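Local structure of catalytic domain of the nuclear inclusion protein A (nia) (Tobacco etch virus, 1LVM) at residues T38-I43 with K53-R58; G46-T51 with M90-M95; Q104-R109 with G169-I174. The protein acts as a chymotrypsin-type cysteine protease that cuts peptides in a sequence-specific manner, probably to process the viral polyprotein. The protein carries 1 engineered substitution. All coordinates share one frame; numbering follows the deposited sequence.

Contact 1: residues T38-I43 with K53-R58; sequences TSLYGI and KHLFRR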
loop_
_atom_site.group_PDB
_atom_site.type_symbol
_atom_site.label_atom_id
_atom_site.label_comp_id
_atom_site.label_asym_id
_atom_site.label_seq_id
_atom_site.Cartn_x
_atom_site.Cartn_y
_atom_site.Cartn_z
ATOM N N THR A 38 -13.037 -7.908 -2.595
ATOM C CA THR A 38 -11.710 -7.775 -1.991
ATOM C C THR A 38 -11.520 -6.337 -1.564
ATOM O O THR A 38 -11.658 -5.446 -2.393
ATOM C CB THR A 38 -10.637 -8.110 -3.024
ATOM O OG1 THR A 38 -10.792 -9.475 -3.421
ATOM C CG2 THR A 38 -9.244 -7.895 -2.478
ATOM N N SER A 39 -11.206 -6.105 -0.289
ATOM C CA SER A 39 -11.006 -4.739 0.177
ATOM C C SER A 39 -9.611 -4.601 0.763
ATOM O O SER A 39 -9.091 -5.506 1.394
ATOM C CB SER A 39 -12.017 -4.390 1.266
ATOM O OG SER A 39 -13.322 -4.235 0.751
ATOM N N LEU A 40 -9.008 -3.447 0.554
ATOM C CA LEU A 40 -7.690 -3.150 1.067
ATOM C C LEU A 40 -7.452 -1.657 0.781
ATOM O O LEU A 40 -8.360 -0.929 0.302
ATOM C CB LEU A 40 -6.596 -4.105 0.442
ATOM C CG LEU A 40 -5.967 -4.007 -0.985
ATOM C CD1 LEU A 40 -5.906 -5.377 -1.593
ATOM C CD2 LEU A 40 -6.580 -2.980 -1.892
ATOM N N TYR A 41 -6.263 -1.185 1.104
ATOM C CA TYR A 41 -6.002 0.243 0.925
ATOM C C TYR A 41 -5.059 0.634 -0.202
ATOM O O TYR A 41 -4.360 -0.186 -0.765
ATOM C CB TYR A 41 -5.415 0.793 2.234
ATOM C CG TYR A 41 -6.410 0.677 3.360
ATOM C CD1 TYR A 41 -6.548 -0.498 4.089
ATOM C CD2 TYR A 41 -7.209 1.759 3.688
ATOM C CE1 TYR A 41 -7.498 -0.592 5.162
ATOM C CE2 TYR A 41 -8.133 1.700 4.720
ATOM C CZ TYR A 41 -8.284 0.553 5.459
ATOM O OH TYR A 41 -9.140 0.619 6.554
ATOM N N GLY A 42 -5.102 1.910 -0.554
ATOM C CA GLY A 42 -4.184 2.447 -1.568
ATOM C C GLY A 42 -3.716 3.824 -1.143
ATOM O O GLY A 42 -4.253 4.385 -0.184
ATOM N N ILE A 43 -2.686 4.347 -1.826
ATOM C CA ILE A 43 -2.096 5.636 -1.496
ATOM C C ILE A 43 -2.251 6.555 -2.710
ATOM O O ILE A 43 -1.756 6.248 -3.808
ATOM C CB ILE A 43 -0.608 5.478 -1.189
ATOM C CG1 ILE A 43 -0.439 4.532 0.013
ATOM C CG2 ILE A 43 0.034 6.885 -0.904
ATOM C CD1 ILE A 43 0.929 3.863 0.138
ATOM N N LYS A 53 -1.014 -5.251 -6.180
ATOM C CA LYS A 53 -1.380 -5.860 -7.419
ATOM C C LYS A 53 -2.484 -6.914 -7.151
ATOM O O LYS A 53 -3.362 -7.111 -8.003
ATOM C CB LYS A 53 -0.113 -6.541 -8.010
ATOM C CG LYS A 53 -0.177 -6.881 -9.487
ATOM C CD LYS A 53 1.106 -7.589 -9.952
ATOM C CE LYS A 53 2.244 -6.600 -10.270
ATOM N NZ LYS A 53 3.503 -7.370 -10.576
ATOM N N HIS A 54 -2.503 -7.574 -5.985
ATOM C CA HIS A 54 -3.511 -8.611 -5.796
ATOM C C HIS A 54 -4.921 -8.093 -5.675
ATOM O O HIS A 54 -5.854 -8.853 -5.619
ATOM C CB HIS A 54 -3.160 -9.587 -4.649
ATOM C CG HIS A 54 -3.352 -9.025 -3.296
ATOM N ND1 HIS A 54 -2.326 -8.430 -2.607
ATOM C CD2 HIS A 54 -4.465 -8.942 -2.501
ATOM C CE1 HIS A 54 -2.792 -8.014 -1.448
ATOM N NE2 HIS A 54 -4.087 -8.307 -1.350
ATOM N N LEU A 55 -5.079 -6.784 -5.634
ATOM C CA LEU A 55 -6.432 -6.212 -5.659
ATOM C C LEU A 55 -7.117 -6.725 -6.963
ATOM O O LEU A 55 -8.350 -6.833 -7.057
ATOM C CB LEU A 55 -6.300 -4.673 -5.772
ATOM C CG LEU A 55 -7.635 -3.905 -5.915
ATOM C CD1 LEU A 55 -8.590 -4.256 -4.761
ATOM C CD2 LEU A 55 -7.357 -2.403 -5.912
ATOM N N PHE A 56 -6.295 -6.934 -7.978
ATOM C CA PHE A 56 -6.785 -7.361 -9.305
ATOM C C PHE A 56 -6.719 -8.855 -9.598
ATOM O O PHE A 56 -6.527 -9.252 -10.725
ATOM C CB PHE A 56 -6.078 -6.538 -10.408
ATOM C CG PHE A 56 -6.514 -5.118 -10.408
ATOM C CD1 PHE A 56 -7.756 -4.764 -10.924
ATOM C CD2 PHE A 56 -5.718 -4.135 -9.854
ATOM C CE1 PHE A 56 -8.197 -3.422 -10.896
ATOM C CE2 PHE A 56 -6.141 -2.786 -9.817
ATOM C CZ PHE A 56 -7.361 -2.426 -10.331
ATOM N N ARG A 57 -6.853 -9.662 -8.549
ATOM C CA ARG A 57 -6.975 -11.123 -8.667
ATOM C C ARG A 57 -8.103 -11.273 -9.677
ATOM O O ARG A 57 -8.072 -12.149 -10.539
ATOM C CB ARG A 57 -7.382 -11.728 -7.299
ATOM C CG ARG A 57 -7.817 -13.216 -7.299
ATOM C CD ARG A 57 -6.860 -14.086 -8.056
ATOM N NE ARG A 57 -7.398 -15.455 -8.148
ATOM C CZ ARG A 57 -7.938 -15.968 -9.254
ATOM N NH1 ARG A 57 -7.997 -15.228 -10.348
ATOM N NH2 ARG A 57 -8.415 -17.200 -9.277
ATOM N N ARG A 58 -9.103 -10.394 -9.583
ATOM C CA ARG A 58 -10.217 -10.389 -10.517
ATOM C C ARG A 58 -10.319 -8.998 -11.127
ATOM O O ARG A 58 -9.930 -8.026 -10.505
ATOM C CB ARG A 58 -11.514 -10.716 -9.765
ATOM C CG ARG A 58 -11.502 -12.216 -9.405
ATOM C CD ARG A 58 -12.633 -12.691 -8.527
ATOM N NE ARG A 58 -12.108 -13.715 -7.616
ATOM C CZ ARG A 58 -11.568 -13.473 -6.417
ATOM N NH1 ARG A 58 -11.483 -12.223 -5.937
ATOM N NH2 ARG A 58 -11.094 -14.480 -5.698
HETATM O O HOH W 1 -12.862 -9.276 -6.050
#

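Contact 2: residues G46-T51 with M90-M95; sequences GPFIIT and MIIIRM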
loop_
_atom_site.group_PDB
_atom_site.type_symbol
_atom_site.label_atom_id
_atom_site.label_comp_id
_atom_site.label_asym_id
_atom_site.label_seq_id
_atom_site.Cartn_x
_atom_site.Cartn_y
_atom_site.Cartn_z
ATOM N N GLY A 46 -1.366 12.499 -6.986
ATOM C CA GLY A 46 -1.831 13.020 -8.249
ATOM C C GLY A 46 -3.075 12.261 -8.680
ATOM O O GLY A 46 -3.988 11.949 -7.886
ATOM N N PRO A 47 -3.115 11.863 -9.978
ATOM C CA PRO A 47 -4.266 11.144 -10.512
ATOM C C PRO A 47 -4.158 9.641 -10.252
ATOM O O PRO A 47 -4.990 8.849 -10.722
ATOM C CB PRO A 47 -4.162 11.448 -11.991
ATOM C CG PRO A 47 -2.760 11.406 -12.249
ATOM C CD PRO A 47 -2.135 12.135 -11.042
ATOM N N PHE A 48 -3.128 9.257 -9.499
ATOM C CA PHE A 48 -2.877 7.823 -9.242
ATOM C C PHE A 48 -3.252 7.337 -7.879
ATOM O O PHE A 48 -3.343 8.117 -6.907
ATOM C CB PHE A 48 -1.377 7.526 -9.408
ATOM C CG PHE A 48 -0.770 8.054 -10.703
ATOM C CD1 PHE A 48 -1.390 7.785 -11.933
ATOM C CD2 PHE A 48 0.400 8.802 -10.694
ATOM C CE1 PHE A 48 -0.842 8.264 -13.140
ATOM C CE2 PHE A 48 0.978 9.296 -11.887
ATOM C CZ PHE A 48 0.347 9.025 -13.127
ATOM N N ILE A 49 -3.480 6.022 -7.781
ATOM C CA ILE A 49 -3.683 5.374 -6.482
ATOM C C ILE A 49 -2.672 4.183 -6.546
ATOM O O ILE A 49 -2.712 3.358 -7.452
ATOM C CB ILE A 49 -5.096 4.823 -6.282
ATOM C CG1 ILE A 49 -6.082 6.000 -6.168
ATOM C CG2 ILE A 49 -5.158 3.964 -4.947
ATOM C CD1 ILE A 49 -7.517 5.554 -5.776
ATOM N N ILE A 50 -1.780 4.120 -5.577
ATOM C CA ILE A 50 -0.728 3.069 -5.527
ATOM C C ILE A 50 -1.292 2.044 -4.584
ATOM O O ILE A 50 -1.704 2.405 -3.478
ATOM C CB ILE A 50 0.595 3.634 -4.916
ATOM C CG1 ILE A 50 1.181 4.703 -5.841
ATOM C CG2 ILE A 50 1.654 2.459 -4.758
ATOM C CD1 ILE A 50 1.958 5.744 -5.150
ATOM N N THR A 51 -1.345 0.789 -5.006
ATOM C CA THR A 51 -1.952 -0.241 -4.151
ATOM C C THR A 51 -1.383 -1.623 -4.482
ATOM O O THR A 51 -0.393 -1.745 -5.264
ATOM C CB THR A 51 -3.493 -0.200 -4.236
ATOM O OG1 THR A 51 -4.050 -1.077 -3.256
ATOM C CG2 THR A 51 -4.026 -0.648 -5.676
ATOM N N MET A 90 2.605 -4.842 -6.344
ATOM C CA MET A 90 2.329 -3.401 -6.392
ATOM C C MET A 90 1.835 -2.980 -7.750
ATOM O O MET A 90 2.331 -3.464 -8.788
ATOM C CB MET A 90 3.619 -2.569 -6.040
ATOM C CG MET A 90 3.308 -1.051 -5.793
ATOM S SD MET A 90 4.788 -0.090 -5.440
ATOM C CE MET A 90 4.855 -0.461 -3.681
ATOM N N ILE A 91 0.861 -2.085 -7.786
ATOM C CA ILE A 91 0.360 -1.679 -9.108
ATOM C C ILE A 91 -0.063 -0.228 -8.976
ATOM O O ILE A 91 -0.337 0.237 -7.870
ATOM C CB ILE A 91 -0.908 -2.583 -9.459
ATOM C CG1 ILE A 91 -1.374 -2.407 -10.945
ATOM C CG2 ILE A 91 -2.098 -2.284 -8.497
ATOM C CD1 ILE A 91 -2.471 -3.424 -11.298
ATOM N N ILE A 92 -0.069 0.505 -10.081
ATOM C CA ILE A 92 -0.573 1.906 -9.954
ATOM C C ILE A 92 -1.799 2.019 -10.821
ATOM O O ILE A 92 -1.776 1.603 -11.973
ATOM C CB ILE A 92 0.436 2.954 -10.438
ATOM C CG1 ILE A 92 1.773 2.743 -9.745
ATOM C CG2 ILE A 92 -0.139 4.392 -10.195
ATOM C CD1 ILE A 92 2.938 3.593 -10.360
ATOM N N ILE A 93 -2.885 2.508 -10.234
ATOM C CA ILE A 93 -4.153 2.739 -10.973
ATOM C C ILE A 93 -4.227 4.197 -11.363
ATOM O O ILE A 93 -3.949 5.091 -10.515
ATOM C CB ILE A 93 -5.306 2.526 -10.035
ATOM C CG1 ILE A 93 -5.289 1.095 -9.524
ATOM C CG2 ILE A 93 -6.641 2.828 -10.704
ATOM C CD1 ILE A 93 -6.344 0.909 -8.402
ATOM N N ARG A 94 -4.568 4.476 -12.618
ATOM C CA ARG A 94 -4.742 5.884 -12.970
ATOM C C ARG A 94 -6.261 6.121 -12.850
ATOM O O ARG A 94 -7.048 5.470 -13.535
ATOM C CB ARG A 94 -4.236 6.157 -14.395
ATOM C CG ARG A 94 -4.339 7.616 -14.738
ATOM C CD ARG A 94 -3.832 7.989 -16.151
ATOM N NE ARG A 94 -4.020 9.427 -16.240
ATOM C CZ ARG A 94 -3.056 10.334 -16.131
ATOM N NH1 ARG A 94 -1.801 9.958 -15.958
ATOM N NH2 ARG A 94 -3.360 11.627 -16.124
ATOM N N MET A 95 -6.694 7.029 -11.984
ATOM C CA MET A 95 -8.118 7.276 -11.866
ATOM C C MET A 95 -8.587 8.223 -13.018
ATOM O O MET A 95 -7.826 9.041 -13.529
ATOM C CB MET A 95 -8.427 7.903 -10.502
ATOM C CG MET A 95 -8.124 6.945 -9.328
ATOM S SD MET A 95 -9.186 5.469 -9.380
ATOM C CE MET A 95 -10.797 6.087 -8.953
#

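Contact 3: residues Q104-R109 with G169-I174; sequences QKLKFR and GFIVGI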
loop_
_atom_site.group_PDB
_atom_site.type_symbol
_atom_site.label_atom_id
_atom_site.label_comp_id
_atom_site.label_asym_id
_atom_site.label_seq_id
_atom_site.Cartn_x
_atom_site.Cartn_y
_atom_site.Cartn_z
ATOM N N GLN A 104 0.816 15.993 -4.741
ATOM C CA GLN A 104 2.024 15.242 -5.118
ATOM C C GLN A 104 3.247 15.585 -4.255
ATOM O O GLN A 104 4.361 15.761 -4.782
ATOM C CB GLN A 104 2.322 15.471 -6.606
ATOM C CG GLN A 104 1.299 14.810 -7.503
ATOM C CD GLN A 104 1.497 15.116 -8.953
ATOM O OE1 GLN A 104 0.622 15.662 -9.605
ATOM N NE2 GLN A 104 2.641 14.763 -9.467
ATOM N N LYS A 105 3.006 15.695 -2.956
ATOM C CA LYS A 105 4.035 16.039 -2.011
ATOM C C LYS A 105 4.704 14.836 -1.333
ATOM O O LYS A 105 5.788 14.966 -0.815
ATOM C CB LYS A 105 3.451 16.930 -0.929
ATOM C CG LYS A 105 3.120 18.414 -1.478
ATOM C CD LYS A 105 1.641 18.700 -1.615
ATOM C CE LYS A 105 1.382 20.187 -1.970
ATOM N NZ LYS A 105 -0.074 20.534 -2.274
ATOM N N LEU A 106 4.038 13.695 -1.302
ATOM C CA LEU A 106 4.618 12.490 -0.663
ATOM C C LEU A 106 5.961 12.100 -1.277
ATOM O O LEU A 106 6.175 12.274 -2.467
ATOM C CB LEU A 106 3.691 11.262 -0.874
ATOM C CG LEU A 106 2.289 11.314 -0.306
ATOM C CD1 LEU A 106 1.517 12.209 -1.147
ATOM C CD2 LEU A 106 1.603 9.956 -0.343
ATOM N N LYS A 107 6.818 11.486 -0.463
ATOM C CA LYS A 107 8.104 11.015 -0.923
ATOM C C LYS A 107 8.193 9.520 -0.613
ATOM O O LYS A 107 7.761 9.077 0.470
ATOM C CB LYS A 107 9.260 11.758 -0.219
ATOM C CG LYS A 107 9.258 13.306 -0.400
ATOM C CD LYS A 107 9.558 13.689 -1.826
ATOM C CE LYS A 107 9.440 15.200 -2.075
ATOM N NZ LYS A 107 9.446 15.521 -3.540
ATOM N N PHE A 108 8.690 8.764 -1.618
ATOM C CA PHE A 108 8.856 7.326 -1.541
ATOM C C PHE A 108 10.319 7.001 -1.835
ATOM O O PHE A 108 10.943 7.646 -2.668
ATOM C CB PHE A 108 8.030 6.593 -2.621
ATOM C CG PHE A 108 6.556 6.833 -2.559
ATOM C CD1 PHE A 108 6.016 8.002 -3.076
ATOM C CD2 PHE A 108 5.664 5.844 -2.036
ATOM C CE1 PHE A 108 4.658 8.183 -3.077
ATOM C CE2 PHE A 108 4.332 6.038 -2.047
ATOM C CZ PHE A 108 3.817 7.212 -2.570
ATOM N N ARG A 109 10.862 5.989 -1.173
ATOM C CA ARG A 109 12.213 5.518 -1.492
ATOM C C ARG A 109 12.314 4.055 -1.057
ATOM O O ARG A 109 11.422 3.526 -0.359
ATOM C CB ARG A 109 13.309 6.338 -0.782
ATOM C CG ARG A 109 13.182 6.134 0.763
ATOM C CD ARG A 109 14.430 6.689 1.490
ATOM N NE ARG A 109 14.190 6.837 2.920
ATOM C CZ ARG A 109 14.258 5.852 3.810
ATOM N NH1 ARG A 109 14.560 4.577 3.463
ATOM N NH2 ARG A 109 14.032 6.145 5.066
ATOM N N GLY A 169 10.340 10.242 7.301
ATOM C CA GLY A 169 8.924 10.364 6.912
ATOM C C GLY A 169 8.618 9.883 5.480
ATOM O O GLY A 169 7.512 10.088 4.984
ATOM N N PHE A 170 9.588 9.258 4.835
ATOM C CA PHE A 170 9.345 8.738 3.457
ATOM C C PHE A 170 8.613 7.386 3.564
ATOM O O PHE A 170 8.842 6.587 4.503
ATOM C CB PHE A 170 10.637 8.474 2.736
ATOM C CG PHE A 170 11.317 9.708 2.188
ATOM C CD1 PHE A 170 11.334 10.920 2.894
ATOM C CD2 PHE A 170 11.987 9.632 0.989
ATOM C CE1 PHE A 170 12.051 12.058 2.381
ATOM C CE2 PHE A 170 12.691 10.755 0.466
ATOM C CZ PHE A 170 12.719 11.968 1.180
ATOM N N ILE A 171 7.795 7.108 2.560
ATOM C CA ILE A 171 7.076 5.831 2.464
ATOM C C ILE A 171 8.053 4.839 1.773
ATOM O O ILE A 171 8.616 5.149 0.693
ATOM C CB ILE A 171 5.836 6.015 1.611
ATOM C CG1 ILE A 171 4.855 6.896 2.430
ATOM C CG2 ILE A 171 5.071 4.622 1.393
ATOM C CD1 ILE A 171 3.632 7.296 1.452
ATOM N N VAL A 172 8.290 3.695 2.422
ATOM C CA VAL A 172 9.240 2.724 1.892
ATOM C C VAL A 172 8.577 1.442 1.399
ATOM O O VAL A 172 9.273 0.512 0.930
ATOM C CB VAL A 172 10.350 2.366 2.930
ATOM C CG1 VAL A 172 11.142 3.653 3.329
ATOM C CG2 VAL A 172 9.710 1.626 4.206
ATOM N N GLY A 173 7.266 1.360 1.544
ATOM C CA GLY A 173 6.570 0.168 1.018
ATOM C C GLY A 173 5.140 0.099 1.434
ATOM O O GLY A 173 4.659 1.039 2.122
ATOM N N ILE A 174 4.444 -0.999 1.079
ATOM C CA ILE A 174 3.060 -1.154 1.468
ATOM C C ILE A 174 2.818 -2.523 2.058
ATOM O O ILE A 174 3.371 -3.489 1.601
ATOM C CB ILE A 174 2.069 -0.943 0.241
ATOM C CG1 ILE A 174 2.345 -1.997 -0.869
ATOM C CG2 ILE A 174 2.283 0.500 -0.358
ATOM C CD1 ILE A 174 1.285 -1.762 -2.048
HETATM O O HOH W 2 6.257 11.243 2.517
#

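Contact 1: residues T38-I43 with K53-R58
Thr38 and Leu40 meet His54, Leu55 and Arg58 in a mostly buried, largely apolar contact in which a strand packs against the loop that carries a histidine touching the bound peptide. The strand, 36-45, belongs to the N-terminal barrel of the chymotrypsin-type fold, and the loop leaves strand 48-51 through a short 3-10 turn at residues 53-55. No direct hydrogen bond joins the two segments. Leu40 reaches two residues of the loop: its CG lies between the backbone N and the carbonyl carbon (chi1 77°), and chi2 of -136° then sets CD1 by His54 and CD2 by Leu55. Leu40 CD1 approaches NE2 of the His54 imidazole obliquely at 3.5 Å. Leu40 CD2 lies 3.7 Å from Leu55 CD1, and a forked leucine suits this place because each branch finds a separate partner. Leu55 reaches back with CG anti to its backbone N (chi1 176°), and its CD1 also comes within 4.1 Å of Thr38 O. The histidine ring stacks on an aromatic side chain of the bound peptide, while the backbone N of His54 is held by Asp89; as in related proteases, His54 probably serves as the catalytic histidine. At the partly exposed end the contact turns polar, where a hydroxyl and a guanidinium can share a water. Thr38 OG1 lies near the plane of the Arg58 guanidinium, at its edge, 3.8 Å from NH1, and a water accepts a hydrogen bond from Arg58 NH1 at 3.3 Å while making a weak one with Thr38 OG1.

Contact 2: residues G46-T51 with M90-M95
Phe48, with CG anti to its carbonyl carbon (chi1 -50°), and Arg94, with CG anti to its backbone N (chi1 -177°) and its chain extended to NE, come together on one face of the sheet, where Phe48 CE1 lies 3.4 Å from Arg94 NH1. The two planes stand 82° apart. Pro47 CG sits over a face of the guanidinium, 3.9 Å from Arg94 NH2, and over the centre of the Phe48 ring, so the closed proline ring holds one carbon against both flat groups. Further along, Ile92 CG2 packs on Phe48 CB at 3.5 Å, and Ile50 continues the row toward Met90. Strands 48-51 and 91-94 are antiparallel neighbours in the N-terminal barrel of the chymotrypsin-type fold, and beta-branched isoleucines suit their extended backbones and apolar surroundings. Ile49 and Ile93 form a hydrogen-bonded pair, as do Thr51 and Ile91; Ile93 N donates to Ile49 O at 2.9 Å, nearly straight. Thr51 CG2 and Ile91 CG2 lie side by side, 3.8 Å apart, while Thr51 OG1 bonds to Tyr41 O. Met95 N is held by Pro47 O, and its flexible side chain meets both Ile49 CD1 and an apolar side chain of the bound peptide.

Contact 3: residues Q104-R109 with G169-I174
Phe108 and Ile171 form the tightly packed heart of this contact, whereas Lys107, Phe170 and a water lie on its more exposed side. The backbones are joined by a single bridge in which Ile171 is gripped at both ends: its N donates to Lys107 O at 2.9 Å and its O accepts from Arg109 N at 3.0 Å. The side chains of Phe108 and Ile171 lie alongside one another, pointing the same way, with Phe108 CD2 3.7 Å from Ile171 CB. Leu106 CD2 closes on the tip of the isoleucine, CD1, at 3.8 Å, and Phe194 meets the Phe108 ring edge-to-face; bulky apolar residues are what such a buried place calls for. On the outer side Lys107 CB stands almost exactly over the centre of the Phe170 ring, a CH-pi contact 3.5 Å from the centroid and 5° off the normal. Here the aliphatic root of a lysine is useful, since it covers the ring while the chain leads its charge away. The looser place is where a water accepts from Lys107 N and donates to Gly169 O, bridging backbones that no direct bond joins there. Arg109, with CG between its backbone N and carbonyl carbon (chi1 65°), extends past Phe170 and lays a guanidinium face on Val172, NH1 to CG1 3.5 Å. Its charge is answered by Asp168 and Glu115. Residues 104-109 lie in the connection between the two barrels, tied by that single bridge to the start of strand 171-179, as befits the double-barrel fold of chymotrypsin-type proteases.

From the N terminus, strand 36-45 opens contact 1, which closes a short loop when the chain reaches residues 53-58. Before it closes, residues 46-51 have already opened contact 2, so the two cross: the hairpin of 36-45 and 48-51 supplies one partner to each, and Ile43 N probably bonds to Ile50 O between them. Contact 2 closes a longer loop at residues 90-95, joining strand 48-51 to strand 91-94 in the N-terminal barrel. Contact 3 follows both in series and closes the longest loop, from 104-109 to 169-174 of the C-terminal barrel. Ile43 packs on Leu106 and Ile174, and Ile50 CD1 touches Phe108 CZ at 3.5 Å, linking the two barrels.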